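Local coordinates for protein monooxygenase (Agrobacterium tumefaciens, PDB 2I7G) that probably catalyses a flavin-dependent oxidation with molecular oxygen, as a TIM-barrel member of the luciferase-like monooxygenase family, at residues D234-A239 / T248-S253; R228-F233 / G323-D328; V84-A89 / S117-L122; L63-L68 / R96-V101. All blocks are in the same frame, centred on the assembly; numbering follows the deposited sequence.

Contact 1: residues D234-A239 / T248-S253; sequences DLYHEA and TKLRTS
Tyr236 reaches out from helix 230-242 and lays the far half of its ring against the chain of residues 250-252, which leads into strand 252-260. Its CG lies opposite the backbone N (chi1 175°), a setting that sends the phenol toward residues 250-252. Tyr236 and Leu250 run past one another in opposite senses: the phenol oxygen OH comes to 3.5 Å from Leu250 CB, while Leu250 CD2 sits beside the same oxygen at 3.6 Å. Thr252 meets the ring further back, its methyl CG2 lying 3.5 Å from Tyr236 CE2. His237, one residue on, swings its imidazole back toward Tyr236, so that Tyr236 CD2 stands 3.7 Å above the His237 ring plane, near its rim. The edge of that imidazole faces Leu250, with His237 ND1 3.9 Å from Leu250 CD1, and the imidazole and the leucine branch pass alongside, running opposite ways. The contact joins the helix of the beta-alpha-beta unit formed by strand 217-220, helix 230-242 and strand 252-260 to the start of its second strand, on the outer layer of the TIM barrel. Val207 of helix 204-212 and Val217 also pack on Tyr236. The phenol oxygen has its main partner in Leu215 O, and Arg251 N adds a weak, bent bond to it (3.4 Å, 139°). The hydroxyl thus ties the helix to two neighbouring chain passages, whereas apolar contact supplies most of the remaining adhesion.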
loop_
_atom_site.group_PDB
_atom_site.type_symbol
_atom_site.label_atom_id
_atom_site.label_comp_id
_atom_site.label_asym_id
_atom_site.label_seq_id
_atom_site.Cartn_x
_atom_site.Cartn_y
_atom_site.Cartn_z
ATOM N N ASP B 234 -15.240 26.368 -18.332
ATOM C CA ASP B 234 -16.374 26.534 -19.269
ATOM C C ASP B 234 -16.608 25.275 -20.070
ATOM O O ASP B 234 -17.733 24.802 -20.211
ATOM C CB ASP B 234 -16.138 27.680 -20.304
ATOM C CG ASP B 234 -16.239 29.069 -19.705
ATOM O OD1 ASP B 234 -16.577 29.173 -18.502
ATOM O OD2 ASP B 234 -16.000 30.072 -20.465
ATOM N N LEU B 235 -15.529 24.759 -20.641
ATOM C CA LEU B 235 -15.601 23.605 -21.497
ATOM C C LEU B 235 -16.036 22.355 -20.733
ATOM O O LEU B 235 -16.828 21.560 -21.239
ATOM C CB LEU B 235 -14.248 23.395 -22.130
ATOM C CG LEU B 235 -14.036 22.313 -23.163
ATOM C CD1 LEU B 235 -14.903 22.584 -24.403
ATOM C CD2 LEU B 235 -12.560 22.386 -23.503
ATOM N N TYR B 236 -15.498 22.179 -19.516
ATOM C CA TYR B 236 -15.945 21.125 -18.595
ATOM C C TYR B 236 -17.476 21.169 -18.381
ATOM O O TYR B 236 -18.170 20.168 -18.554
ATOM C CB TYR B 236 -15.221 21.355 -17.265
ATOM C CG TYR B 236 -15.627 20.461 -16.146
ATOM C CD1 TYR B 236 -15.424 19.083 -16.224
ATOM C CD2 TYR B 236 -16.218 20.996 -14.993
ATOM C CE1 TYR B 236 -15.790 18.219 -15.161
ATOM C CE2 TYR B 236 -16.605 20.165 -13.939
ATOM C CZ TYR B 236 -16.371 18.777 -14.022
ATOM O OH TYR B 236 -16.718 17.961 -12.974
ATOM N N HIS B 237 -17.984 22.327 -17.980
ATOM C CA HIS B 237 -19.418 22.474 -17.697
ATOM C C HIS B 237 -20.263 22.327 -18.956
ATOM O O HIS B 237 -21.359 21.763 -18.898
ATOM C CB HIS B 237 -19.704 23.811 -16.996
ATOM C CG HIS B 237 -19.076 23.921 -15.633
ATOM N ND1 HIS B 237 -19.405 23.077 -14.595
ATOM C CD2 HIS B 237 -18.160 24.786 -15.138
ATOM C CE1 HIS B 237 -18.694 23.394 -13.529
ATOM N NE2 HIS B 237 -17.926 24.425 -13.831
ATOM N N GLU B 238 -19.758 22.820 -20.086
ATOM C CA GLU B 238 -20.510 22.721 -21.365
ATOM C C GLU B 238 -20.564 21.272 -21.843
ATOM O O GLU B 238 -21.611 20.795 -22.278
ATOM C CB GLU B 238 -19.902 23.652 -22.422
ATOM C CG GLU B 238 -20.523 23.609 -23.819
ATOM C CD GLU B 238 -21.931 24.212 -23.901
ATOM O OE1 GLU B 238 -22.469 24.722 -22.882
ATOM O OE2 GLU B 238 -22.489 24.173 -25.016
ATOM N N ALA B 239 -19.447 20.549 -21.718
ATOM C CA ALA B 239 -19.445 19.124 -22.023
ATOM C C ALA B 239 -20.422 18.390 -21.124
ATOM O O ALA B 239 -21.152 17.498 -21.586
ATOM C CB ALA B 239 -18.062 18.551 -21.894
ATOM N N THR B 248 -24.632 18.539 -9.804
ATOM C CA THR B 248 -24.159 18.285 -8.457
ATOM C C THR B 248 -23.110 17.188 -8.441
ATOM O O THR B 248 -22.442 17.005 -7.434
ATOM C CB THR B 248 -25.334 17.870 -7.523
ATOM O OG1 THR B 248 -25.876 16.608 -7.958
ATOM C CG2 THR B 248 -26.434 18.952 -7.498
ATOM N N LYS B 249 -22.993 16.433 -9.533
ATOM C CA LYS B 249 -21.867 15.512 -9.695
ATOM C C LYS B 249 -20.567 16.324 -9.798
ATOM O O LYS B 249 -19.500 15.886 -9.355
ATOM C CB LYS B 249 -22.017 14.685 -10.976
ATOM C CG LYS B 249 -22.925 13.476 -10.869
ATOM C CD LYS B 249 -23.025 12.801 -12.220
ATOM C CE LYS B 249 -23.009 11.292 -12.063
ATOM N NZ LYS B 249 -23.141 10.614 -13.381
ATOM N N LEU B 250 -20.685 17.493 -10.416
ATOM C CA LEU B 250 -19.529 18.205 -10.914
ATOM C C LEU B 250 -18.818 18.905 -9.763
ATOM O O LEU B 250 -19.447 19.560 -8.913
ATOM C CB LEU B 250 -19.916 19.165 -12.038
ATOM C CG LEU B 250 -20.811 18.576 -13.145
ATOM C CD1 LEU B 250 -21.180 19.652 -14.149
ATOM C CD2 LEU B 250 -20.142 17.362 -13.805
ATOM N N ARG B 251 -17.504 18.724 -9.711
ATOM C CA ARG B 251 -16.644 19.381 -8.715
ATOM C C ARG B 251 -15.401 19.817 -9.461
ATOM O O ARG B 251 -14.956 19.131 -10.393
ATOM C CB ARG B 251 -16.241 18.434 -7.566
ATOM C CG ARG B 251 -17.388 17.757 -6.786
ATOM C CD ARG B 251 -17.928 18.659 -5.684
ATOM N NE ARG B 251 -19.025 18.032 -4.956
ATOM C CZ ARG B 251 -20.312 18.160 -5.270
ATOM N NH1 ARG B 251 -21.234 17.543 -4.542
ATOM N NH2 ARG B 251 -20.683 18.905 -6.305
ATOM N N THR B 252 -14.838 20.956 -9.065
ATOM C CA THR B 252 -13.610 21.419 -9.680
ATOM C C THR B 252 -12.587 21.768 -8.615
ATOM O O THR B 252 -12.914 22.266 -7.519
ATOM C CB THR B 252 -13.866 22.639 -10.611
ATOM O OG1 THR B 252 -14.467 23.687 -9.847
ATOM C CG2 THR B 252 -14.813 22.257 -11.813
ATOM N N SER B 253 -11.326 21.551 -8.949
ATOM C CA SER B 253 -10.224 21.925 -8.080
ATOM C C SER B 253 -9.194 22.650 -8.954
ATOM O O SER B 253 -9.067 22.398 -10.183
ATOM C CB SER B 253 -9.574 20.642 -7.489
ATOM O OG SER B 253 -8.538 21.013 -6.606
#

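Contact 2: residues R228-F233 / G323-D328; sequences RFAPLF and GVFKND
Phe233 and Phe325 both carry CG opposite their own carbonyl carbon (chi1 -78° and -69°), and these settings bring the two rings together in the angle between helix 230-242 and the end of helix 311-325. The rings lie 5.5 Å apart between centroids with planes at 74°, and the side chains cross at about a right angle. Their closest atoms are Phe233 CD2 and Phe325 CD1, 3.6 Å apart, while Phe325 CB lies at the edge of the Phe233 ring, in its plane. The outer end of Phe325 reaches the start of the other helix: CE1 is 3.6 Å from Ala230 N, and Phe229 CB comes within 4.0 Å of the same CE1. Phe325 thus slots in along the backbone of Phe229 and Ala230, its edge turned to the carbonyl carbon of Phe229. Val324 covers one face of the Phe325 ring with CG1, 4.2 Å above its centre, and the same methyl touches Ala230 CB at 3.7 Å, filling the corner beside the ring. Helix 311-325 ends just here, and Lys326 leaves it with positive phi, turning the chain toward strand 329-333. The contact joins two helices of the outer layer of the TIM barrel. Ile254 of the barrel wall touches both phenylalanines from the strand side, and Val217 and Leu219 back Phe233. No hydrogen bond crosses between the segments; the join is hydrophobic and rests on apolar contact of ring carbons and methyl groups.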
loop_
_atom_site.group_PDB
_atom_site.type_symbol
_atom_site.label_atom_id
_atom_site.label_comp_id
_atom_site.label_asym_id
_atom_site.label_seq_id
_atom_site.Cartn_x
_atom_site.Cartn_y
_atom_site.Cartn_z
ATOM N N ARG B 228 -6.053 32.829 -17.385
ATOM C CA ARG B 228 -6.099 32.284 -18.745
ATOM C C ARG B 228 -6.703 30.871 -18.798
ATOM O O ARG B 228 -7.176 30.417 -19.850
ATOM C CB ARG B 228 -4.732 32.324 -19.407
ATOM C CG ARG B 228 -3.825 31.252 -19.020
ATOM C CD ARG B 228 -2.535 31.368 -19.811
ATOM N NE ARG B 228 -1.577 30.348 -19.380
ATOM C CZ ARG B 228 -1.432 29.163 -19.966
ATOM N NH1 ARG B 228 -2.197 28.836 -21.010
ATOM N NH2 ARG B 228 -0.531 28.298 -19.499
ATOM N N PHE B 229 -6.665 30.178 -17.659
ATOM C CA PHE B 229 -7.220 28.809 -17.542
ATOM C C PHE B 229 -8.742 28.749 -17.353
ATOM O O PHE B 229 -9.360 27.682 -17.555
ATOM C CB PHE B 229 -6.524 28.090 -16.363
ATOM C CG PHE B 229 -5.079 27.776 -16.627
ATOM C CD1 PHE B 229 -4.723 26.590 -17.260
ATOM C CD2 PHE B 229 -4.077 28.661 -16.255
ATOM C CE1 PHE B 229 -3.387 26.275 -17.524
ATOM C CE2 PHE B 229 -2.725 28.373 -16.514
ATOM C CZ PHE B 229 -2.383 27.160 -17.151
ATOM N N ALA B 230 -9.346 29.864 -16.961
ATOM C CA ALA B 230 -10.782 29.862 -16.644
ATOM C C ALA B 230 -11.696 29.234 -17.715
ATOM O O ALA B 230 -12.643 28.514 -17.352
ATOM C CB ALA B 230 -11.273 31.263 -16.288
ATOM N N PRO B 231 -11.461 29.539 -19.028
ATOM C CA PRO B 231 -12.286 28.935 -20.084
ATOM C C PRO B 231 -12.287 27.399 -20.093
ATOM O O PRO B 231 -13.240 26.791 -20.611
ATOM C CB PRO B 231 -11.677 29.492 -21.381
ATOM C CG PRO B 231 -11.061 30.792 -20.977
ATOM C CD PRO B 231 -10.492 30.503 -19.592
ATOM N N LEU B 232 -11.255 26.778 -19.522
ATOM C CA LEU B 232 -11.215 25.301 -19.479
ATOM C C LEU B 232 -12.374 24.794 -18.650
ATOM O O LEU B 232 -12.970 23.758 -18.972
ATOM C CB LEU B 232 -9.881 24.748 -18.937
ATOM C CG LEU B 232 -8.677 24.938 -19.891
ATOM C CD1 LEU B 232 -7.382 24.555 -19.201
ATOM C CD2 LEU B 232 -8.812 24.136 -21.227
ATOM N N PHE B 233 -12.703 25.517 -17.580
ATOM C CA PHE B 233 -13.828 25.099 -16.743
ATOM C C PHE B 233 -15.175 25.331 -17.472
ATOM O O PHE B 233 -16.124 24.587 -17.231
ATOM C CB PHE B 233 -13.830 25.796 -15.395
ATOM C CG PHE B 233 -12.832 25.209 -14.424
ATOM C CD1 PHE B 233 -12.331 23.920 -14.623
ATOM C CD2 PHE B 233 -12.429 25.917 -13.314
ATOM C CE1 PHE B 233 -11.399 23.363 -13.722
ATOM C CE2 PHE B 233 -11.502 25.372 -12.403
ATOM C CZ PHE B 233 -11.004 24.106 -12.601
ATOM N N GLY B 323 -13.273 33.710 -7.383
ATOM C CA GLY B 323 -14.206 34.555 -8.144
ATOM C C GLY B 323 -14.088 34.223 -9.627
ATOM O O GLY B 323 -15.055 34.325 -10.376
ATOM N N VAL B 324 -12.899 33.795 -10.042
ATOM C CA VAL B 324 -12.617 33.490 -11.435
ATOM C C VAL B 324 -13.091 32.069 -11.826
ATOM O O VAL B 324 -13.770 31.896 -12.855
ATOM C CB VAL B 324 -11.125 33.692 -11.749
ATOM C CG1 VAL B 324 -10.773 33.139 -13.154
ATOM C CG2 VAL B 324 -10.736 35.169 -11.601
ATOM N N PHE B 325 -12.769 31.091 -10.986
ATOM C CA PHE B 325 -12.956 29.664 -11.294
ATOM C C PHE B 325 -14.218 29.028 -10.718
ATOM O O PHE B 325 -14.642 27.956 -11.193
ATOM C CB PHE B 325 -11.773 28.849 -10.737
ATOM C CG PHE B 325 -10.483 29.091 -11.437
ATOM C CD1 PHE B 325 -10.359 28.829 -12.805
ATOM C CD2 PHE B 325 -9.373 29.530 -10.733
ATOM C CE1 PHE B 325 -9.124 29.026 -13.467
ATOM C CE2 PHE B 325 -8.150 29.730 -11.374
ATOM C CZ PHE B 325 -8.019 29.484 -12.743
ATOM N N LYS B 326 -14.717 29.606 -9.629
ATOM C CA LYS B 326 -15.745 29.021 -8.761
ATOM C C LYS B 326 -15.378 27.590 -8.371
ATOM O O LYS B 326 -16.217 26.691 -8.328
ATOM C CB LYS B 326 -17.148 29.074 -9.399
ATOM C CG LYS B 326 -17.604 30.468 -9.887
ATOM C CD LYS B 326 -17.617 31.494 -8.735
ATOM C CE LYS B 326 -18.173 32.851 -9.191
ATOM N NZ LYS B 326 -19.352 32.620 -10.101
ATOM N N ASN B 327 -14.098 27.373 -8.126
ATOM C CA ASN B 327 -13.636 26.053 -7.754
ATOM C C ASN B 327 -14.099 25.639 -6.362
ATOM O O ASN B 327 -14.154 26.472 -5.447
ATOM C CB ASN B 327 -12.098 25.996 -7.827
ATOM C CG ASN B 327 -11.405 27.114 -6.990
ATOM O OD1 ASN B 327 -11.653 28.315 -7.173
ATOM N ND2 ASN B 327 -10.529 26.710 -6.067
ATOM N N ASP B 328 -14.365 24.341 -6.206
ATOM C CA ASP B 328 -14.745 23.701 -4.913
ATOM C C ASP B 328 -13.563 23.349 -4.010
ATOM O O ASP B 328 -13.714 23.154 -2.799
ATOM C CB ASP B 328 -15.473 22.400 -5.215
ATOM C CG ASP B 328 -16.710 22.650 -6.035
ATOM O OD1 ASP B 328 -17.667 23.261 -5.508
ATOM O OD2 ASP B 328 -16.691 22.294 -7.225
#

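Contact 3: residues V84-A89 / S117-L122; sequences VLAAAA and STVDLL
Val119 is the first residue of 117-122 to press on the neighbouring helix, and it straddles Leu85 and Ala86 with its two methyls. CG1, set opposite the backbone N (chi1 176°), leans on Leu85, 4.0 Å from its carbonyl O and 4.1 Å from its CB. The other branch, CG2, comes to 3.9 Å from Ala86 N, over the backbone of the helix. The CA atoms of Val119 and Ala86 are 5.0 Å apart, consistent with the small side chain of Ala86. The axes of the two short segments run nearly parallel, at 9° to each other, with a closest approach of 8.7 Å. These helices, 81-89 and 109-122, are consecutive in the outer ring of the TIM barrel, with strand 96-99 between them in the chain; Leu97 of that strand touches Leu85 and Ala89. Asp120 points away from helix 81-89 and bonds through OD1 to Gln191 NE2 and Ala127 N. Leu122, a turn beyond Val119, spreads over two alanines: its CD1 touches Ala86 CB at 3.7 Å, and its CB rests against Ala89 CB at 3.8 Å. At this end a water donates to Leu122 O (3.1 Å) and to Ala89 O, bridging the last carbonyls of both segments. Beyond Ala86 and Ala87 lies the second subunit, whose Thr83 and Ala86 pack on them.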
loop_
_atom_site.group_PDB
_atom_site.type_symbol
_atom_site.label_atom_id
_atom_site.label_comp_id
_atom_site.label_asym_id
_atom_site.label_seq_id
_atom_site.Cartn_x
_atom_site.Cartn_y
_atom_site.Cartn_z
ATOM N N VAL B 84 1.882 4.743 1.137
ATOM C CA VAL B 84 2.131 5.819 2.067
ATOM C C VAL B 84 0.828 6.379 2.721
ATOM O O VAL B 84 0.832 6.672 3.945
ATOM C CB VAL B 84 3.018 6.944 1.415
ATOM C CG1 VAL B 84 3.317 7.982 2.475
ATOM C CG2 VAL B 84 4.347 6.349 0.868
ATOM N N LEU B 85 -0.257 6.478 1.951
ATOM C CA LEU B 85 -1.545 7.016 2.457
ATOM C C LEU B 85 -2.093 6.080 3.533
ATOM O O LEU B 85 -2.778 6.523 4.447
ATOM C CB LEU B 85 -2.575 7.241 1.334
ATOM C CG LEU B 85 -2.159 8.356 0.326
ATOM C CD1 LEU B 85 -3.100 8.370 -0.859
ATOM C CD2 LEU B 85 -2.041 9.778 1.038
ATOM N N ALA B 86 -1.827 4.780 3.401
ATOM C CA ALA B 86 -2.202 3.818 4.479
ATOM C C ALA B 86 -1.593 4.200 5.815
ATOM O O ALA B 86 -2.248 4.135 6.873
ATOM C CB ALA B 86 -1.802 2.384 4.108
ATOM N N ALA B 87 -0.300 4.543 5.782
ATOM C CA ALA B 87 0.365 4.988 7.009
ATOM C C ALA B 87 -0.257 6.316 7.515
ATOM O O ALA B 87 -0.481 6.506 8.716
ATOM C CB ALA B 87 1.846 5.127 6.754
ATOM N N ALA B 88 -0.494 7.240 6.602
ATOM C CA ALA B 88 -1.122 8.530 6.954
ATOM C C ALA B 88 -2.494 8.262 7.596
ATOM O O ALA B 88 -2.853 8.931 8.560
ATOM C CB ALA B 88 -1.314 9.394 5.697
ATOM N N ALA B 89 -3.223 7.251 7.077
ATOM C CA ALA B 89 -4.596 6.995 7.530
ATOM C C ALA B 89 -4.625 6.750 9.043
ATOM O O ALA B 89 -5.520 7.217 9.748
ATOM C CB ALA B 89 -5.175 5.760 6.797
ATOM N N SER B 117 -9.300 1.192 -1.501
ATOM C CA SER B 117 -10.386 0.673 -0.648
ATOM C C SER B 117 -9.811 0.309 0.736
ATOM O O SER B 117 -10.434 0.554 1.766
ATOM C CB SER B 117 -11.082 -0.534 -1.298
ATOM O OG SER B 117 -11.884 -0.107 -2.387
ATOM N N THR B 118 -8.596 -0.246 0.751
ATOM C CA THR B 118 -7.932 -0.573 2.023
ATOM C C THR B 118 -7.625 0.721 2.814
ATOM O O THR B 118 -7.881 0.806 4.010
ATOM C CB THR B 118 -6.694 -1.436 1.758
ATOM O OG1 THR B 118 -7.108 -2.664 1.128
ATOM C CG2 THR B 118 -6.022 -1.804 3.089
ATOM N N VAL B 119 -7.138 1.745 2.118
ATOM C CA VAL B 119 -6.864 3.044 2.770
ATOM C C VAL B 119 -8.191 3.601 3.295
ATOM O O VAL B 119 -8.240 4.178 4.400
ATOM C CB VAL B 119 -6.242 4.028 1.780
ATOM C CG1 VAL B 119 -6.068 5.387 2.467
ATOM C CG2 VAL B 119 -4.842 3.544 1.342
ATOM N N ASP B 120 -9.235 3.455 2.493
ATOM C CA ASP B 120 -10.569 3.910 2.910
ATOM C C ASP B 120 -10.999 3.252 4.232
ATOM O O ASP B 120 -11.541 3.913 5.129
ATOM C CB ASP B 120 -11.657 3.663 1.855
ATOM C CG ASP B 120 -12.822 4.595 2.029
ATOM O OD1 ASP B 120 -12.568 5.839 2.151
ATOM O OD2 ASP B 120 -13.969 4.103 2.083
ATOM N N LEU B 121 -10.792 1.941 4.338
ATOM C CA LEU B 121 -11.130 1.227 5.567
ATOM C C LEU B 121 -10.264 1.663 6.753
ATOM O O LEU B 121 -10.799 1.871 7.874
ATOM C CB LEU B 121 -11.046 -0.284 5.322
ATOM C CG LEU B 121 -12.076 -0.841 4.316
ATOM C CD1 LEU B 121 -11.765 -2.352 4.204
ATOM C CD2 LEU B 121 -13.514 -0.615 4.782
ATOM N N LEU B 122 -8.954 1.779 6.523
ATOM C CA LEU B 122 -8.023 2.210 7.569
ATOM C C LEU B 122 -8.315 3.623 8.079
ATOM O O LEU B 122 -8.040 3.931 9.262
ATOM C CB LEU B 122 -6.580 2.198 7.045
ATOM C CG LEU B 122 -6.009 0.781 6.785
ATOM C CD1 LEU B 122 -4.700 0.828 5.894
ATOM C CD2 LEU B 122 -5.807 0.006 8.139
HETATM O O HOH W 1 -7.362 5.847 11.539
#

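Contact 4: residues L63-L68 / R96-V101; sequences LDVFGL and RLTSAV
Val65 and Thr98 meet on one face of a parallel pair, strands 65-68 and 96-99, which stand next to each other in the wall of the TIM barrel and are joined by a beta-alpha-beta crossover through helix 81-89. Five backbone bonds zip the segments together. Arg96 N gives its hydrogen to Asp64 O at 2.9 Å, and Phe66 N bonds to Arg96 O at 2.8 Å, almost in line with the carbonyl. Thr98 N then reaches Phe66 O, and Leu68 N reaches Thr98 O in its carbonyl plane, both at 3.0 Å. Last, Ala100 N bonds Leu68 O more bent (138°), from well above the carbonyl plane; a cis peptide follows, before Val101. On the other flank the backbones of Val65 and Gly67 bond to Leu26 of strand 23-28, and Gly67 also to Thr28. Most polar side chains find their partners outside the pair: Asp64 OD2 takes Leu24 N and a salt bridge from Arg360, while the Arg96 guanidinium, bent at chi3 (56°), pairs with Glu128 and Gln191. Ser99 OG bonds Ser102 OG and Met130 N. Thr98 OG1 donates to Ser99 O on a lone pair. Phe66 and Leu97 point to the other face, where helices 40-60 and 81-89, respectively, cover them. With no side chain on Gly67, Thr98 CG2 and Ala100 CB both lie against its CA. On the Val65 face the Thr98 methyl CG2 sits 3.7 Å from Val65 CG1.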
loop_
_atom_site.group_PDB
_atom_site.type_symbol
_atom_site.label_atom_id
_atom_site.label_comp_id
_atom_site.label_asym_id
_atom_site.label_seq_id
_atom_site.Cartn_x
_atom_site.Cartn_y
_atom_site.Cartn_z
ATOM N N LEU B 63 -6.612 21.335 7.841
ATOM C CA LEU B 63 -6.639 21.316 6.374
ATOM C C LEU B 63 -7.466 20.107 5.886
ATOM O O LEU B 63 -7.582 19.071 6.584
ATOM C CB LEU B 63 -5.232 21.312 5.794
ATOM C CG LEU B 63 -4.570 22.690 6.047
ATOM C CD1 LEU B 63 -3.059 22.496 5.712
ATOM C CD2 LEU B 63 -5.256 23.829 5.229
ATOM N N ASP B 64 -8.071 20.269 4.714
ATOM C CA ASP B 64 -9.148 19.369 4.266
ATOM C C ASP B 64 -8.680 18.162 3.500
ATOM O O ASP B 64 -9.337 17.125 3.533
ATOM C CB ASP B 64 -10.154 20.149 3.419
ATOM C CG ASP B 64 -10.822 21.261 4.224
ATOM O OD1 ASP B 64 -11.455 20.935 5.262
ATOM O OD2 ASP B 64 -10.672 22.440 3.845
ATOM N N VAL B 65 -7.567 18.302 2.771
ATOM C CA VAL B 65 -7.123 17.252 1.843
ATOM C C VAL B 65 -5.610 17.241 1.809
ATOM O O VAL B 65 -4.981 18.306 1.848
ATOM C CB VAL B 65 -7.581 17.561 0.379
ATOM C CG1 VAL B 65 -7.044 16.490 -0.596
ATOM C CG2 VAL B 65 -9.091 17.732 0.296
ATOM N N PHE B 66 -5.035 16.038 1.720
ATOM C CA PHE B 66 -3.613 15.909 1.430
ATOM C C PHE B 66 -3.417 14.875 0.311
ATOM O O PHE B 66 -3.930 13.721 0.414
ATOM C CB PHE B 66 -2.859 15.490 2.719
ATOM C CG PHE B 66 -1.365 15.833 2.711
ATOM C CD1 PHE B 66 -0.866 16.807 3.595
ATOM C CD2 PHE B 66 -0.500 15.203 1.833
ATOM C CE1 PHE B 66 0.490 17.151 3.611
ATOM C CE2 PHE B 66 0.882 15.526 1.804
ATOM C CZ PHE B 66 1.380 16.520 2.707
ATOM N N GLY B 67 -2.692 15.292 -0.726
ATOM C CA GLY B 67 -2.392 14.423 -1.896
ATOM C C GLY B 67 -0.938 14.017 -2.043
ATOM O O GLY B 67 -0.024 14.818 -1.759
ATOM N N LEU B 68 -0.699 12.787 -2.528
ATOM C CA LEU B 68 0.677 12.325 -2.796
ATOM C C LEU B 68 0.707 11.813 -4.243
ATOM O O LEU B 68 -0.185 11.019 -4.657
ATOM C CB LEU B 68 1.054 11.155 -1.906
ATOM C CG LEU B 68 0.957 11.398 -0.412
ATOM C CD1 LEU B 68 1.413 10.118 0.296
ATOM C CD2 LEU B 68 1.894 12.548 0.039
ATOM N N ARG B 96 -8.758 14.389 4.348
ATOM C CA ARG B 96 -8.952 13.430 3.297
ATOM C C ARG B 96 -7.632 13.092 2.632
ATOM O O ARG B 96 -6.713 13.924 2.571
ATOM C CB ARG B 96 -10.034 13.883 2.339
ATOM C CG ARG B 96 -11.378 13.977 3.131
ATOM C CD ARG B 96 -12.594 14.174 2.309
ATOM N NE ARG B 96 -12.744 13.147 1.299
ATOM C CZ ARG B 96 -13.467 12.041 1.460
ATOM N NH1 ARG B 96 -14.109 11.786 2.612
ATOM N NH2 ARG B 96 -13.528 11.181 0.466
ATOM N N LEU B 97 -7.531 11.871 2.141
ATOM C CA LEU B 97 -6.228 11.324 1.711
ATOM C C LEU B 97 -6.325 10.857 0.255
ATOM O O LEU B 97 -7.088 9.898 -0.056
ATOM C CB LEU B 97 -5.856 10.125 2.608
ATOM C CG LEU B 97 -5.604 10.506 4.101
ATOM C CD1 LEU B 97 -5.548 9.209 4.926
ATOM C CD2 LEU B 97 -4.339 11.362 4.275
ATOM N N THR B 98 -5.580 11.502 -0.630
ATOM C CA THR B 98 -5.770 11.222 -2.087
ATOM C C THR B 98 -4.428 10.987 -2.778
ATOM O O THR B 98 -3.394 11.529 -2.363
ATOM C CB THR B 98 -6.556 12.361 -2.829
ATOM O OG1 THR B 98 -6.772 12.036 -4.210
ATOM C CG2 THR B 98 -5.816 13.717 -2.750
ATOM N N SER B 99 -4.447 10.201 -3.844
ATOM C CA SER B 99 -3.314 10.307 -4.793
ATOM C C SER B 99 -3.418 11.668 -5.548
ATOM O O SER B 99 -4.493 12.267 -5.615
ATOM C CB SER B 99 -3.301 9.136 -5.772
ATOM O OG SER B 99 -4.542 9.012 -6.446
ATOM N N ALA B 100 -2.311 12.128 -6.114
ATOM C CA ALA B 100 -2.271 13.414 -6.841
ATOM C C ALA B 100 -0.990 13.445 -7.698
ATOM O O ALA B 100 -0.134 14.290 -7.473
ATOM C CB ALA B 100 -2.302 14.613 -5.794
ATOM N N VAL B 101 -0.832 12.513 -8.649
ATOM C CA VAL B 101 -1.920 11.660 -9.183
ATOM C C VAL B 101 -1.494 10.200 -9.159
ATOM O O VAL B 101 -0.306 9.882 -8.953
ATOM C CB VAL B 101 -2.262 12.012 -10.687
ATOM C CG1 VAL B 101 -2.560 13.498 -10.792
ATOM C CG2 VAL B 101 -1.082 11.654 -11.612
#

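Contact 4 is the most central of the four and the one built on backbone hydrogen bonds, within the barrel wall. Contact 3 lies directly outside it: helix 81-89 connects the two strands of contact 4, and Leu85 and Ala89 pack on Leu68, Thr98 and Leu97. Contacts 1 and 2 share helix 230-242 and meet where Thr252 O probably bonds Asp328 N; contact 1, partly exposed, lies nested inside the loop closed by contact 2. Contacts 2 and 3 are both buried helix pairings without direct hydrogen bonds, on opposite sides of the chain's centre, one aromatic, the other aliphatic and bridged by a water beside the second subunit.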